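CurF (Lyngbya majuscula, PDB 5DP2) forms the cyclopropane ring in curacin A biosynthesis, as an unusual NADP-binding enoyl-acyl carrier protein reductase domain of a polyketide synthase. Local coordinates at residues R14-S17 against K22-T25; M27-R32 against R67-I72; K314-E319 against F325-H330. All blocks are in the same frame, centred on the assembly; numbering follows the deposited sequence.

Interaction 1 pairs strands 11-14 and 25-28, and interaction 2 begins where strand 25-28 ends. Interaction 1 joins the end of strand 11-14 to the start of strand 25-28 by backbone bonds and a small apolar contact, and it is partly buried. Interaction 2 lies at the surface, where the residues just after strand 25-28 meet the loop 67-72 through polar side chains and a water. The Arg14 side chain packs on Arg69 and Met27 and so connects the two. Interaction 3 is also a surface contact, but a ring pair and a lysine chain carry it. It joins strand 313-317 to helix 321-329, and Leu24 of interaction 1 packs on Phe325 of that helix.

Interaction 1. Residues R14-S17 against K22-T25; sequences RIPS and KNLT
Ile15 holds CG1 between its backbone N and carbonyl carbon (chi1 55°), which leaves CG2 anti to the carbonyl carbon. Leu24 has CG beside its own N (chi1 -77°). These torsions bring Ile15 CG2 to 3.7 Å from Leu24 CD2, with the two side chains side by side and pointing the same way. Next to them the backbones pair as in a beta hairpin. Arg14 N donates to Thr25 O at 2.9 Å. Thr25 N returns a bond to Arg14 O, also 2.9 Å. Arg14 and Thr25 are therefore a hydrogen-bonded antiparallel pair. Arg14 O also receives a CA-H...O contact from Leu24 CA at 3.6 Å. Further along, Pro16 crosses Asn23 at about a right angle, and Pro16 CD lies 3.8 Å from Asn23 CB. A water bridges the two sides, donating to Ser17 O and accepting from Asn23 ND2. The Arg14-Thr25 pair closes the loop between strands 11-14 and 25-28. The Arg14 guanidinium leads away to Gln12 and to Glu76 O. Leu24 reaches Phe80 and packs on Val322 and Phe325 of helix 321-329.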
loop_
_atom_site.group_PDB
_atom_site.type_symbol
_atom_site.label_atom_id
_atom_site.label_comp_id
_atom_site.label_asym_id
_atom_site.label_seq_id
_atom_site.Cartn_x
_atom_site.Cartn_y
_atom_site.Cartn_z
ATOM N N ARG A 14 -9.915 -3.286 17.170
ATOM C CA ARG A 14 -10.971 -4.209 16.805
ATOM C C ARG A 14 -12.254 -3.441 16.524
ATOM O O ARG A 14 -12.361 -2.257 16.844
ATOM C CB ARG A 14 -11.203 -5.235 17.941
ATOM C CG ARG A 14 -9.986 -6.094 18.279
ATOM C CD ARG A 14 -9.661 -7.139 17.224
ATOM N NE ARG A 14 -10.513 -8.338 17.380
ATOM C CZ ARG A 14 -10.267 -9.281 18.296
ATOM N NH1 ARG A 14 -9.156 -9.285 19.002
ATOM N NH2 ARG A 14 -11.153 -10.252 18.495
ATOM N N ILE A 15 -13.225 -4.142 15.949
ATOM C CA ILE A 15 -14.574 -3.612 15.761
ATOM C C ILE A 15 -15.596 -4.646 16.237
ATOM O O ILE A 15 -15.354 -5.849 16.161
ATOM C CB ILE A 15 -14.857 -3.245 14.289
ATOM C CG1 ILE A 15 -14.601 -4.414 13.342
ATOM C CG2 ILE A 15 -14.072 -2.013 13.880
ATOM C CD1 ILE A 15 -15.029 -4.171 11.910
ATOM N N PRO A 16 -16.795 -4.173 16.629
ATOM C CA PRO A 16 -17.852 -5.098 17.013
ATOM C C PRO A 16 -18.686 -5.566 15.830
ATOM O O PRO A 16 -19.402 -6.579 15.936
ATOM C CB PRO A 16 -18.709 -4.258 17.955
ATOM C CG PRO A 16 -18.546 -2.860 17.467
ATOM C CD PRO A 16 -17.098 -2.796 17.051
ATOM N N SER A 17 -18.651 -4.820 14.732
ATOM C CA SER A 17 -19.578 -4.987 13.613
ATOM C C SER A 17 -19.070 -4.026 12.534
ATOM O O SER A 17 -18.272 -3.121 12.821
ATOM C CB SER A 17 -21.019 -4.636 13.992
ATOM O OG SER A 17 -21.095 -3.322 14.514
ATOM N N LYS A 22 -16.415 5.043 13.720
ATOM C CA LYS A 22 -16.392 5.380 15.141
ATOM C C LYS A 22 -16.418 4.149 16.024
ATOM O O LYS A 22 -16.159 4.243 17.225
ATOM C CB LYS A 22 -17.509 6.347 15.525
ATOM C CG LYS A 22 -18.895 5.732 15.512
ATOM C CD LYS A 22 -20.016 6.761 15.632
ATOM C CE LYS A 22 -20.345 7.092 17.071
ATOM N NZ LYS A 22 -21.466 8.077 17.132
ATOM N N ASN A 23 -16.761 2.989 15.479
ATOM C CA ASN A 23 -16.753 1.779 16.294
ATOM C C ASN A 23 -15.383 1.094 16.424
ATOM O O ASN A 23 -15.258 0.098 17.160
ATOM C CB ASN A 23 -17.770 0.768 15.787
ATOM C CG ASN A 23 -19.210 1.214 15.955
ATOM O OD1 ASN A 23 -19.592 1.816 16.965
ATOM N ND2 ASN A 23 -20.033 0.850 14.990
ATOM N N LEU A 24 -14.346 1.633 15.783
ATOM C CA LEU A 24 -12.978 1.158 16.043
ATOM C C LEU A 24 -12.665 1.378 17.529
ATOM O O LEU A 24 -12.878 2.464 18.051
ATOM C CB LEU A 24 -11.997 1.946 15.184
ATOM C CG LEU A 24 -11.955 1.528 13.713
ATOM C CD1 LEU A 24 -11.352 2.627 12.855
ATOM C CD2 LEU A 24 -11.187 0.221 13.556
ATOM N N THR A 25 -12.125 0.340 18.172
ATOM C CA THR A 25 -11.946 0.259 19.608
ATOM C C THR A 25 -10.587 -0.388 19.923
ATOM O O THR A 25 -10.267 -1.411 19.341
ATOM C CB THR A 25 -13.080 -0.635 20.183
ATOM O OG1 THR A 25 -14.368 -0.116 19.799
ATOM C CG2 THR A 25 -12.986 -0.770 21.698
HETATM O O HOH W 1 -18.463 -0.391 12.489
#

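Interaction 2. Residues M27-R32 against R67-I72; sequences MPQERR and RYRSGI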
loop_
_atom_site.group_PDB
_atom_site.type_symbol
_atom_site.label_atom_id
_atom_site.label_comp_id
_atom_site.label_asym_id
_atom_site.label_seq_id
_atom_site.Cartn_x
_atom_site.Cartn_y
_atom_site.Cartn_z
ATOM N N MET A 27 -9.101 -2.832 22.100
ATOM C CA MET A 27 -9.555 -3.895 22.992
ATOM C C MET A 27 -8.408 -4.429 23.831
ATOM O O MET A 27 -7.298 -4.637 23.325
ATOM C CB MET A 27 -10.163 -5.021 22.189
ATOM C CG MET A 27 -11.486 -4.627 21.558
ATOM S SD MET A 27 -12.788 -4.190 22.723
ATOM C CE MET A 27 -13.363 -5.807 23.239
ATOM N N PRO A 28 -8.653 -4.673 25.119
ATOM C CA PRO A 28 -7.597 -5.256 25.963
ATOM C C PRO A 28 -7.099 -6.599 25.421
ATOM O O PRO A 28 -7.864 -7.382 24.860
ATOM C CB PRO A 28 -8.315 -5.441 27.314
ATOM C CG PRO A 28 -9.449 -4.467 27.282
ATOM C CD PRO A 28 -9.903 -4.447 25.873
ATOM N N GLN A 29 -5.801 -6.865 25.623
ATOM C CA GLN A 29 -5.169 -8.106 25.220
ATOM C C GLN A 29 -4.286 -8.646 26.325
ATOM O O GLN A 29 -3.716 -7.880 27.080
ATOM C CB GLN A 29 -4.281 -7.850 23.988
ATOM C CG GLN A 29 -5.051 -7.398 22.763
ATOM C CD GLN A 29 -5.713 -8.550 22.078
ATOM O OE1 GLN A 29 -5.082 -9.260 21.310
ATOM N NE2 GLN A 29 -6.995 -8.726 22.304
ATOM N N GLU A 30 -4.108 -9.961 26.341
ATOM C CA GLU A 30 -3.074 -10.548 27.181
ATOM C C GLU A 30 -1.694 -10.398 26.508
ATOM O O GLU A 30 -1.556 -10.283 25.273
ATOM C CB GLU A 30 -3.393 -12.012 27.475
ATOM C CG GLU A 30 -4.729 -12.171 28.190
ATOM C CD GLU A 30 -4.740 -11.592 29.606
ATOM O OE1 GLU A 30 -3.755 -11.792 30.352
ATOM O OE2 GLU A 30 -5.741 -10.935 29.982
ATOM N N ARG A 31 -0.679 -10.313 27.346
ATOM C CA ARG A 31 0.692 -10.350 26.906
ATOM C C ARG A 31 1.036 -11.853 26.804
ATOM O O ARG A 31 0.784 -12.602 27.734
ATOM C CB ARG A 31 1.597 -9.630 27.927
ATOM C CG ARG A 31 3.053 -9.438 27.499
ATOM C CD ARG A 31 3.244 -8.371 26.414
ATOM N NE ARG A 31 4.614 -8.349 25.903
ATOM C CZ ARG A 31 5.633 -7.679 26.431
ATOM N NH1 ARG A 31 5.469 -6.900 27.489
ATOM N NH2 ARG A 31 6.831 -7.766 25.873
ATOM N N ARG A 32 1.585 -12.278 25.684
ATOM C CA ARG A 32 2.035 -13.639 25.463
ATOM C C ARG A 32 3.552 -13.643 25.372
ATOM O O ARG A 32 4.170 -12.602 25.152
ATOM C CB ARG A 32 1.474 -14.177 24.138
ATOM C CG ARG A 32 -0.036 -14.300 24.044
ATOM C CD ARG A 32 -0.446 -14.888 22.698
ATOM N NE ARG A 32 -1.894 -15.036 22.607
ATOM C CZ ARG A 32 -2.532 -15.568 21.573
ATOM N NH1 ARG A 32 -1.862 -15.998 20.507
ATOM N NH2 ARG A 32 -3.849 -15.654 21.592
ATOM N N ARG A 67 -6.069 -12.168 8.465
ATOM C CA ARG A 67 -6.701 -10.933 8.932
ATOM C C ARG A 67 -7.697 -11.131 10.080
ATOM O O ARG A 67 -8.241 -10.155 10.564
ATOM C CB ARG A 67 -7.383 -10.192 7.792
ATOM C CG ARG A 67 -6.432 -9.497 6.803
ATOM C CD ARG A 67 -5.664 -8.324 7.381
ATOM N NE ARG A 67 -6.510 -7.279 7.971
ATOM C CZ ARG A 67 -7.236 -6.398 7.285
ATOM N NH1 ARG A 67 -7.159 -6.285 5.972
ATOM N NH2 ARG A 67 -8.055 -5.572 7.959
ATOM N N TYR A 68 -7.915 -12.390 10.511
ATOM C CA TYR A 68 -8.888 -12.675 11.564
ATOM C C TYR A 68 -8.277 -13.456 12.698
ATOM O O TYR A 68 -7.541 -14.435 12.482
ATOM C CB TYR A 68 -10.067 -13.470 10.993
ATOM C CG TYR A 68 -10.858 -12.725 9.950
ATOM C CD1 TYR A 68 -11.911 -11.897 10.319
ATOM C CD2 TYR A 68 -10.591 -12.851 8.596
ATOM C CE1 TYR A 68 -12.682 -11.246 9.389
ATOM C CE2 TYR A 68 -11.359 -12.203 7.653
ATOM C CZ TYR A 68 -12.422 -11.419 8.040
ATOM O OH TYR A 68 -13.260 -10.785 7.134
ATOM N N ARG A 69 -8.636 -13.100 13.929
ATOM C CA ARG A 69 -8.210 -13.887 15.070
ATOM C C ARG A 69 -8.705 -15.326 14.947
ATOM O O ARG A 69 -9.872 -15.572 14.642
ATOM C CB ARG A 69 -8.737 -13.261 16.366
ATOM C CG ARG A 69 -8.182 -11.875 16.665
ATOM C CD ARG A 69 -6.652 -11.821 16.713
ATOM N NE ARG A 69 -6.074 -12.725 17.701
ATOM C CZ ARG A 69 -5.771 -12.375 18.945
ATOM N NH1 ARG A 69 -5.945 -11.135 19.380
ATOM N NH2 ARG A 69 -5.287 -13.285 19.787
ATOM N N SER A 70 -7.764 -16.264 15.183
ATOM C CA SER A 70 -7.982 -17.710 15.061
ATOM C C SER A 70 -8.306 -18.169 13.661
ATOM O O SER A 70 -8.629 -19.335 13.439
ATOM C CB SER A 70 -9.063 -18.203 16.021
ATOM O OG SER A 70 -8.612 -18.116 17.338
ATOM N N GLY A 71 -8.210 -17.258 12.685
ATOM C CA GLY A 71 -8.533 -17.583 11.313
ATOM C C GLY A 71 -10.014 -17.784 11.064
ATOM O O GLY A 71 -10.374 -18.361 10.062
ATOM N N ILE A 72 -10.862 -17.306 11.978
ATOM C CA ILE A 72 -12.310 -17.480 11.892
ATOM C C ILE A 72 -12.928 -16.153 11.430
ATOM O O ILE A 72 -12.786 -15.109 12.085
ATOM C CB ILE A 72 -12.903 -17.963 13.230
ATOM C CG1 ILE A 72 -12.368 -19.354 13.542
ATOM C CG2 ILE A 72 -14.427 -17.952 13.173
ATOM C CD1 ILE A 72 -12.784 -19.878 14.890
HETATM O O HOH W 2 -4.359 -12.237 22.294
#
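This is a polar surface contact between Gln29 and Arg69, with Arg32 close by. It links the residues that follow strand 25-28 to the loop between helix 50-57 and strand 83-91. The backbones stay well apart, so the side chains span the space. Arg69 NH1 donates to Gln29 OE1 at 2.8 Å. The donor lies in the carbonyl plane on a lone pair of OE1, but the N-H...O angle is only 137°. The amide and guanidinium planes stand 82° apart, and the amide oxygen meets the guanidinium at its edge. Arg69 NH1 also bonds to Gln12. A water completes a small ring: it donates to Gln29 OE1 at 3.2 Å and accepts from Arg69 NH2 at 2.9 Å. The Gln29 chain bends at chi2 (-79°), and its NE2 turns back to Pro28 O at 3.0 Å. Both ends of the amide are thus used, which fixes its flip. Replacing Gln29 by an alanine removes the amide, and Arg69 NH1 and the water would probably lose an acceptor. Arg32 NH2 sits 3.3 Å from Arg69 NH2, two donors with no bond between them. Two like charges this close are probably unfavourable. The amide oxygen and the water, both accepting from Arg69, are likely to offset part of that cost.

Interaction 3. Residues K314-E319 against F325-H330; sequences KVFPSE and FRHLQH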
loop_
_atom_site.group_PDB
_atom_site.type_symbol
_atom_site.label_atom_id
_atom_site.label_comp_id
_atom_site.label_asym_id
_atom_site.label_seq_id
_atom_site.Cartn_x
_atom_site.Cartn_y
_atom_site.Cartn_z
ATOM N N LYS A 314 1.427 12.201 7.587
ATOM C CA LYS A 314 0.797 12.899 8.691
ATOM C C LYS A 314 0.640 11.905 9.848
ATOM O O LYS A 314 0.134 10.790 9.626
ATOM C CB LYS A 314 -0.562 13.474 8.306
ATOM C CG LYS A 314 -1.167 14.264 9.470
ATOM C CD LYS A 314 -2.460 14.969 9.122
ATOM C CE LYS A 314 -3.106 15.573 10.335
ATOM N NZ LYS A 314 -2.381 16.787 10.766
ATOM N N VAL A 315 1.081 12.312 11.036
ATOM C CA VAL A 315 1.051 11.435 12.209
ATOM C C VAL A 315 -0.192 11.710 13.055
ATOM O O VAL A 315 -0.585 12.870 13.278
ATOM C CB VAL A 315 2.304 11.627 13.072
ATOM C CG1 VAL A 315 2.222 10.890 14.405
ATOM C CG2 VAL A 315 3.542 11.207 12.333
ATOM N N PHE A 316 -0.806 10.620 13.537
ATOM C CA PHE A 316 -1.842 10.654 14.545
ATOM C C PHE A 316 -1.416 9.773 15.702
ATOM O O PHE A 316 -0.924 8.656 15.476
ATOM C CB PHE A 316 -3.170 10.084 13.994
ATOM C CG PHE A 316 -3.833 10.955 12.962
ATOM C CD1 PHE A 316 -3.385 10.991 11.662
ATOM C CD2 PHE A 316 -4.947 11.708 13.277
ATOM C CE1 PHE A 316 -3.997 11.793 10.708
ATOM C CE2 PHE A 316 -5.553 12.523 12.328
ATOM C CZ PHE A 316 -5.080 12.559 11.047
ATOM N N PRO A 317 -1.636 10.196 16.948
ATOM C CA PRO A 317 -1.407 9.278 18.065
ATOM C C PRO A 317 -2.484 8.186 18.075
ATOM O O PRO A 317 -3.579 8.360 17.566
ATOM C CB PRO A 317 -1.533 10.201 19.277
ATOM C CG PRO A 317 -2.540 11.226 18.836
ATOM C CD PRO A 317 -2.204 11.483 17.392
ATOM N N SER A 318 -2.171 7.067 18.734
ATOM C CA SER A 318 -3.083 5.941 18.785
ATOM C C SER A 318 -4.462 6.279 19.342
ATOM O O SER A 318 -5.461 5.705 18.879
ATOM C CB SER A 318 -2.483 4.801 19.612
ATOM O OG SER A 318 -2.222 5.220 20.947
ATOM N N GLU A 319 -4.539 7.206 20.295
ATOM C CA GLU A 319 -5.847 7.565 20.829
ATOM C C GLU A 319 -6.749 8.235 19.792
ATOM O O GLU A 319 -7.967 8.247 19.977
ATOM C CB GLU A 319 -5.741 8.417 22.096
ATOM C CG GLU A 319 -5.132 9.810 21.937
ATOM C CD GLU A 319 -3.610 9.908 22.097
ATOM O OE1 GLU A 319 -2.906 8.871 22.007
ATOM O OE2 GLU A 319 -3.128 11.051 22.308
ATOM N N PHE A 325 -8.269 7.162 10.512
ATOM C CA PHE A 325 -9.024 6.476 9.484
ATOM C C PHE A 325 -9.904 7.454 8.710
ATOM O O PHE A 325 -10.017 7.364 7.485
ATOM C CB PHE A 325 -9.895 5.335 10.059
ATOM C CG PHE A 325 -9.197 3.989 10.232
ATOM C CD1 PHE A 325 -8.156 3.808 11.119
ATOM C CD2 PHE A 325 -9.639 2.882 9.529
ATOM C CE1 PHE A 325 -7.553 2.558 11.269
ATOM C CE2 PHE A 325 -9.057 1.626 9.679
ATOM C CZ PHE A 325 -8.011 1.462 10.575
ATOM N N ARG A 326 -10.529 8.404 9.418
ATOM C CA ARG A 326 -11.391 9.389 8.751
ATOM C C ARG A 326 -10.608 10.303 7.829
ATOM O O ARG A 326 -11.120 10.722 6.783
ATOM C CB ARG A 326 -12.143 10.223 9.789
ATOM C CG ARG A 326 -13.345 9.548 10.377
ATOM C CD ARG A 326 -14.018 10.431 11.401
ATOM N NE ARG A 326 -15.225 9.758 11.836
ATOM C CZ ARG A 326 -15.785 9.891 13.032
ATOM N NH1 ARG A 326 -15.263 10.728 13.923
ATOM N NH2 ARG A 326 -16.897 9.216 13.336
ATOM N N HIS A 327 -9.364 10.610 8.201
ATOM C CA HIS A 327 -8.508 11.479 7.386
ATOM C C HIS A 327 -8.315 10.835 6.017
ATOM O O HIS A 327 -8.323 11.494 4.980
ATOM C CB HIS A 327 -7.195 11.722 8.123
ATOM C CG HIS A 327 -6.351 12.823 7.563
ATOM N ND1 HIS A 327 -6.499 14.149 7.900
ATOM C CD2 HIS A 327 -5.277 12.762 6.738
ATOM C CE1 HIS A 327 -5.558 14.856 7.290
ATOM N NE2 HIS A 327 -4.817 14.037 6.565
ATOM N N LEU A 328 -8.119 9.506 6.011
ATOM C CA LEU A 328 -7.975 8.754 4.759
ATOM C C LEU A 328 -9.316 8.602 4.041
ATOM O O LEU A 328 -9.396 8.820 2.829
ATOM C CB LEU A 328 -7.318 7.382 5.045
ATOM C CG LEU A 328 -6.969 6.586 3.803
ATOM C CD1 LEU A 328 -6.153 7.357 2.776
ATOM C CD2 LEU A 328 -6.272 5.312 4.222
ATOM N N GLN A 329 -10.383 8.297 4.780
ATOM C CA GLN A 329 -11.708 8.182 4.163
ATOM C C GLN A 329 -12.111 9.451 3.410
ATOM O O GLN A 329 -12.629 9.364 2.298
ATOM C CB GLN A 329 -12.743 7.907 5.238
ATOM C CG GLN A 329 -14.159 7.782 4.711
ATOM C CD GLN A 329 -15.225 7.842 5.797
ATOM O OE1 GLN A 329 -14.996 8.375 6.895
ATOM N NE2 GLN A 329 -16.400 7.316 5.491
ATOM N N HIS A 330 -11.882 10.608 4.031
ATOM C CA HIS A 330 -12.215 11.911 3.438
ATOM C C HIS A 330 -11.131 12.434 2.505
ATOM O O HIS A 330 -11.277 13.505 1.939
ATOM C CB HIS A 330 -12.514 12.926 4.546
ATOM C CG HIS A 330 -13.736 12.620 5.343
ATOM N ND1 HIS A 330 -14.851 12.011 4.807
ATOM C CD2 HIS A 330 -14.001 12.815 6.650
ATOM C CE1 HIS A 330 -15.746 11.836 5.759
ATOM N NE2 HIS A 330 -15.260 12.332 6.881
#
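The His327 ring takes the edge of Phe316 over one face, while Lys314 CD approaches it obliquely. The two aromatic rings form a T-shaped (edge-to-face) pair. Their centroids are 5.3 Å apart and their planes meet at 62°. Phe316 CZ leads, 3.7 Å from His327 CG and equally near His327 CB. Phe316 CE1 stands over the same imidazole, offset toward its rim. His327 ND1 lies in the plane of the phenyl ring, at its edge. The imidazole is carried toward the strand because CG is anti to the backbone N (chi1 -167°). Strand 313-317 and helix 321-329 are the first two elements of a beta-alpha-beta unit that ends in strand 336-340, parallel to 313-317. The ring pair thus fastens the helix to the strand before it. Ile337 of the third element touches both Phe316 and His327. Lys314 crosses the histidine at about a right angle. Its CD is 3.6 Å from His327 NE2, an aliphatic contact against the ring. The chain bends only at chi4 (74°), and Lys314 NZ ends 5.6 Å from His327 NE2. The next residue of the helix, Leu328, touches the bound NADP, while the His327 side chain stays about 9 Å from it.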